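Local coordinates for protein alpha-pyrone synthesis polyketide synthase-like Pks18 (Mycobacterium tuberculosis, PDB 1TED) that probably makes tri- and tetraketide alpha-pyrones by extending medium- and long-chain acyl-CoA starters with malonyl-CoA, acting as a homodimeric type III polyketide synthase, at residues 36-41 with 354-359; 177-182 with 384-389. All coordinates share one frame; numbering follows the deposited sequence.

Pks18 illustrates how the thiolase fold joins its two related halves. Along the chain the segments alternate: 36-41, 177-182, 354-359, then 384-389. Contact 1 sets an N-terminal strand against a C-terminal helix, and contact 2 reverses the roles, setting an N-terminal helix against a C-terminal strand. Helices 177-191 and 349-361 thus form the interior layer of the fold, each packed against a strand from the other half. The contact centres lie about 13 Å apart and both reach the same mixed sheet. They also touch directly, Leu356 CD2 of contact 1 meeting Phe388 CE1 of contact 2 at 3.8 Å, so the two crossings belong to one continuous interior.

Contact 1: residues 36-41 with 354-359; sequences EGLATG and FVLETM
Leu38 on strand 32-41 meets Leu356 and Glu357 on helix 349-361, a junction of the thiolase fold in which a strand of the N-terminal half lies against an interior helix of the C-terminal half. The N-to-C directions of the two segments make 117°. Leu38 brings its two methyl branches to different partners: CD2 rests on Glu357 CB at 3.6 Å, while CD1 turns to Leu356 CD1, where the modelled spacing is too short to interpret. Its carbonyl oxygen is reached weakly by a water that also donates to Glu357 OE2 at 2.7 Å. Ala39 points its CB away from the helix and packs on helix 102-125. Thr40 divides its branches. Its OG1 gives a weak hydrogen bond to Glu357 OE1 (3.1 Å), Glu357 being extended with CD anti to CA (chi2 173°). A second water bridges the other oxygen to the backbone, accepting from Thr40 N at 2.7 Å and donating to Glu357 OE2 at 2.6 Å. Thr40 CG2 lies over one face of the Phe354 ring, though too close in the model for its spacing to be trusted. Finally, Gly41 O sits in the plane of that ring at its edge, 3.8 Å from Phe354 CZ.

Contact 2: residues 177-182 with 384-389; sequences AAMNAL and EGMLFD
Met179 and Met386 cross at about a right angle in a buried helix-on-strand contact of the thiolase fold. Helix 177-191 follows Cys175, the probable nucleophile, and its segment axis makes 60° with that of the strand. The Met179 chain bends at chi2 (-61°), which places SD, and again about the CG-SD bond, and the sulfur settles against the strand backbone at the glycine, with Met179 SD 3.8 Å from Gly385 C. Glycine presents no side chain here, and the thioether lies against main-chain atoms. The same sulfur is 4.1 Å from Met386 CG, and the two terminal methyls, Met179 CE and Met386 CE, come to 4.1 Å. In Met386, CG stands between the backbone N and the carbonyl carbon (chi1 76°), and the chain then runs out extended until Met386 SD meets Leu182 CD2 at 3.7 Å, again crossing at about a right angle.

Toward the start of the strand segment Met179 CB lies beside Glu384 CG, and the Glu384 carboxylate stands beside the Asn180 amide with their planes turned well apart. Asn180 also packs on Arg167 of the second subunit, which puts it at the dimer interface. Glu384 OE2 is hydrogen-bonded to Ser254 OG on strand 247-256, which gives the buried acid a polar partner. The chemistry is therefore divided: thioethers and a leucine methyl meet through dispersion forces, while the carboxylate sits at the end nearer the nucleophile, its side chain about 9 Å from that of Cys175; if ionised, and stabilised by Ser254, it might add negative potential on that side.

Contact 1: residues 36-41 with 354-359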
loop_
_atom_site.group_PDB
_atom_site.type_symbol
_atom_site.label_atom_id
_atom_site.label_comp_id
_atom_site.label_asym_id
_atom_site.label_seq_id
_atom_site.Cartn_x
_atom_site.Cartn_y
_atom_site.Cartn_z
ATOM N N GLU A 36 12.077 18.815 -0.147
ATOM C CA GLU A 36 12.087 20.233 0.150
ATOM C C GLU A 36 11.639 20.556 1.567
ATOM O O GLU A 36 11.901 21.641 2.083
ATOM C CB GLU A 36 11.232 20.947 -0.907
ATOM C CG GLU A 36 11.617 20.455 -2.294
ATOM C CD GLU A 36 11.137 21.319 -3.436
ATOM O OE1 GLU A 36 9.913 21.523 -3.559
ATOM O OE2 GLU A 36 11.993 21.778 -4.230
ATOM N N GLY A 37 10.982 19.588 2.196
ATOM C CA GLY A 37 10.518 19.764 3.556
ATOM C C GLY A 37 10.651 18.440 4.273
ATOM O O GLY A 37 10.448 17.389 3.671
ATOM N N LEU A 38 10.997 18.489 5.553
ATOM C CA LEU A 38 11.165 17.287 6.356
ATOM C C LEU A 38 10.865 17.577 7.825
ATOM O O LEU A 38 11.446 18.488 8.423
ATOM C CB LEU A 38 12.601 16.768 6.210
ATOM C CG LEU A 38 13.044 15.486 6.934
ATOM C CD1 LEU A 38 14.400 15.080 6.407
ATOM C CD2 LEU A 38 13.120 15.690 8.445
ATOM N N ALA A 39 9.972 16.787 8.407
ATOM C CA ALA A 39 9.600 16.956 9.806
ATOM C C ALA A 39 9.629 15.620 10.522
ATOM O O ALA A 39 9.447 14.558 9.919
ATOM C CB ALA A 39 8.221 17.576 9.927
ATOM N N THR A 40 9.827 15.696 11.827
ATOM C CA THR A 40 9.929 14.520 12.665
ATOM C C THR A 40 9.050 14.627 13.910
ATOM O O THR A 40 8.833 15.720 14.435
ATOM C CB THR A 40 11.398 14.349 13.067
ATOM O OG1 THR A 40 12.101 13.660 12.017
ATOM C CG2 THR A 40 11.514 13.633 14.374
ATOM N N GLY A 41 8.557 13.495 14.395
ATOM C CA GLY A 41 7.714 13.539 15.572
ATOM C C GLY A 41 7.397 12.202 16.206
ATOM O O GLY A 41 7.386 11.158 15.552
ATOM N N PHE A 354 14.385 9.971 10.497
ATOM C CA PHE A 354 14.912 10.633 11.692
ATOM C C PHE A 354 16.411 10.762 11.468
ATOM O O PHE A 354 17.032 11.758 11.831
ATOM C CB PHE A 354 14.682 9.789 12.942
ATOM C CG PHE A 354 13.432 10.131 13.691
ATOM C CD1 PHE A 354 12.195 10.110 13.061
ATOM C CD2 PHE A 354 13.485 10.403 15.054
ATOM C CE1 PHE A 354 11.019 10.349 13.781
ATOM C CE2 PHE A 354 12.317 10.644 15.787
ATOM C CZ PHE A 354 11.077 10.614 15.144
ATOM N N VAL A 355 16.984 9.731 10.856
ATOM C CA VAL A 355 18.407 9.697 10.564
ATOM C C VAL A 355 18.827 10.802 9.611
ATOM O O VAL A 355 19.827 11.483 9.836
ATOM C CB VAL A 355 18.795 8.334 9.971
ATOM C CG1 VAL A 355 20.205 8.387 9.396
ATOM C CG2 VAL A 355 18.711 7.280 11.058
ATOM N N LEU A 356 18.053 10.972 8.546
ATOM C CA LEU A 356 18.314 11.980 7.531
ATOM C C LEU A 356 18.251 13.386 8.130
ATOM O O LEU A 356 19.091 14.229 7.816
ATOM C CB LEU A 356 17.307 11.798 6.381
ATOM C CG LEU A 356 17.430 12.491 5.014
ATOM C CD1 LEU A 356 16.997 13.921 5.149
ATOM C CD2 LEU A 356 18.853 12.413 4.477
ATOM N N GLU A 357 17.281 13.635 9.014
ATOM C CA GLU A 357 17.151 14.952 9.645
ATOM C C GLU A 357 18.386 15.366 10.456
ATOM O O GLU A 357 18.749 16.533 10.475
ATOM C CB GLU A 357 15.905 15.011 10.552
ATOM C CG GLU A 357 15.733 16.358 11.292
ATOM C CD GLU A 357 14.420 16.465 12.057
ATOM O OE1 GLU A 357 14.203 15.691 13.010
ATOM O OE2 GLU A 357 13.592 17.326 11.700
ATOM N N THR A 358 19.014 14.417 11.137
ATOM C CA THR A 358 20.208 14.714 11.929
ATOM C C THR A 358 21.348 15.137 11.009
ATOM O O THR A 358 22.091 16.070 11.314
ATOM C CB THR A 358 20.667 13.479 12.744
ATOM O OG1 THR A 358 19.690 13.179 13.749
ATOM C CG2 THR A 358 22.020 13.740 13.409
ATOM N N MET A 359 21.478 14.442 9.881
ATOM C CA MET A 359 22.529 14.732 8.910
ATOM C C MET A 359 22.295 16.092 8.276
ATOM O O MET A 359 23.241 16.787 7.897
ATOM C CB MET A 359 22.568 13.645 7.829
ATOM C CG MET A 359 22.875 12.245 8.379
ATOM S SD MET A 359 22.769 10.955 7.115
ATOM C CE MET A 359 23.767 9.625 7.860
HETATM O O HOH W 1 14.253 19.294 10.003
HETATM O O HOH W 2 11.223 17.888 12.606
#

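Contact 2: residues 177-182 with 384-389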
loop_
_atom_site.group_PDB
_atom_site.type_symbol
_atom_site.label_atom_id
_atom_site.label_comp_id
_atom_site.label_asym_id
_atom_site.label_seq_id
_atom_site.Cartn_x
_atom_site.Cartn_y
_atom_site.Cartn_z
ATOM N N ALA A 177 9.801 0.900 4.210
ATOM C CA ALA A 177 8.675 1.539 3.519
ATOM C C ALA A 177 8.847 3.021 3.150
ATOM O O ALA A 177 8.206 3.512 2.219
ATOM C CB ALA A 177 7.397 1.342 4.333
ATOM N N ALA A 178 9.700 3.741 3.867
ATOM C CA ALA A 178 9.901 5.142 3.540
ATOM C C ALA A 178 10.476 5.234 2.138
ATOM O O ALA A 178 10.183 6.182 1.415
ATOM C CB ALA A 178 10.838 5.801 4.536
ATOM N N MET A 179 11.286 4.248 1.752
ATOM C CA MET A 179 11.885 4.227 0.415
ATOM C C MET A 179 10.874 3.920 -0.698
ATOM O O MET A 179 10.921 4.543 -1.763
ATOM C CB MET A 179 13.033 3.212 0.348
ATOM C CG MET A 179 14.263 3.590 1.178
ATOM S SD MET A 179 15.022 5.147 0.670
ATOM C CE MET A 179 14.238 6.309 1.770
ATOM N N ASN A 180 9.973 2.964 -0.459
ATOM C CA ASN A 180 8.953 2.602 -1.451
ATOM C C ASN A 180 8.020 3.800 -1.617
ATOM O O ASN A 180 7.621 4.149 -2.732
ATOM C CB ASN A 180 8.125 1.392 -0.985
ATOM C CG ASN A 180 8.968 0.139 -0.769
ATOM O OD1 ASN A 180 9.333 -0.560 -1.718
ATOM N ND2 ASN A 180 9.284 -0.146 0.488
ATOM N N ALA A 181 7.685 4.423 -0.488
ATOM C CA ALA A 181 6.807 5.582 -0.475
ATOM C C ALA A 181 7.474 6.749 -1.216
ATOM O O ALA A 181 6.878 7.359 -2.110
ATOM C CB ALA A 181 6.485 5.971 0.975
ATOM N N LEU A 182 8.718 7.043 -0.846
ATOM C CA LEU A 182 9.476 8.117 -1.469
ATOM C C LEU A 182 9.586 7.929 -2.976
ATOM O O LEU A 182 9.500 8.896 -3.735
ATOM C CB LEU A 182 10.880 8.190 -0.867
ATOM C CG LEU A 182 11.805 9.243 -1.472
ATOM C CD1 LEU A 182 11.126 10.607 -1.443
ATOM C CD2 LEU A 182 13.114 9.278 -0.689
ATOM N N GLU A 384 16.310 -1.770 0.462
ATOM C CA GLU A 384 15.664 -0.599 -0.094
ATOM C C GLU A 384 16.529 0.602 0.259
ATOM O O GLU A 384 16.939 0.755 1.403
ATOM C CB GLU A 384 14.271 -0.472 0.526
ATOM C CG GLU A 384 13.196 -0.030 -0.430
ATOM C CD GLU A 384 12.864 -1.085 -1.460
ATOM O OE1 GLU A 384 12.090 -2.015 -1.142
ATOM O OE2 GLU A 384 13.387 -0.979 -2.591
ATOM N N GLY A 385 16.816 1.451 -0.720
ATOM C CA GLY A 385 17.642 2.608 -0.431
ATOM C C GLY A 385 17.709 3.665 -1.516
ATOM O O GLY A 385 16.975 3.608 -2.511
ATOM N N MET A 386 18.602 4.633 -1.318
ATOM C CA MET A 386 18.770 5.724 -2.268
ATOM C C MET A 386 20.127 6.398 -2.132
ATOM O O MET A 386 20.752 6.340 -1.073
ATOM C CB MET A 386 17.681 6.785 -2.039
ATOM C CG MET A 386 17.923 7.682 -0.813
ATOM S SD MET A 386 16.828 9.142 -0.696
ATOM C CE MET A 386 16.819 9.463 1.034
ATOM N N LEU A 387 20.583 7.017 -3.217
ATOM C CA LEU A 387 21.821 7.789 -3.225
ATOM C C LEU A 387 21.283 9.216 -3.120
ATOM O O LEU A 387 20.300 9.543 -3.781
ATOM C CB LEU A 387 22.591 7.629 -4.547
ATOM C CG LEU A 387 23.785 8.592 -4.732
ATOM C CD1 LEU A 387 24.871 8.286 -3.704
ATOM C CD2 LEU A 387 24.366 8.460 -6.132
ATOM N N PHE A 388 21.899 10.062 -2.300
ATOM C CA PHE A 388 21.399 11.420 -2.161
ATOM C C PHE A 388 22.465 12.471 -1.896
ATOM O O PHE A 388 23.594 12.154 -1.523
ATOM C CB PHE A 388 20.337 11.462 -1.050
ATOM C CG PHE A 388 20.880 11.189 0.326
ATOM C CD1 PHE A 388 21.456 12.211 1.080
ATOM C CD2 PHE A 388 20.830 9.905 0.866
ATOM C CE1 PHE A 388 21.976 11.957 2.358
ATOM C CE2 PHE A 388 21.347 9.642 2.141
ATOM C CZ PHE A 388 21.920 10.670 2.886
ATOM N N ASP A 389 22.084 13.728 -2.099
ATOM C CA ASP A 389 22.953 14.881 -1.880
ATOM C C ASP A 389 22.294 15.890 -0.925
ATOM O O ASP A 389 21.125 16.234 -1.093
ATOM C CB ASP A 389 23.239 15.596 -3.208
ATOM C CG ASP A 389 24.469 15.062 -3.917
ATOM O OD1 ASP A 389 25.070 14.073 -3.441
ATOM O OD2 ASP A 389 24.836 15.639 -4.962
#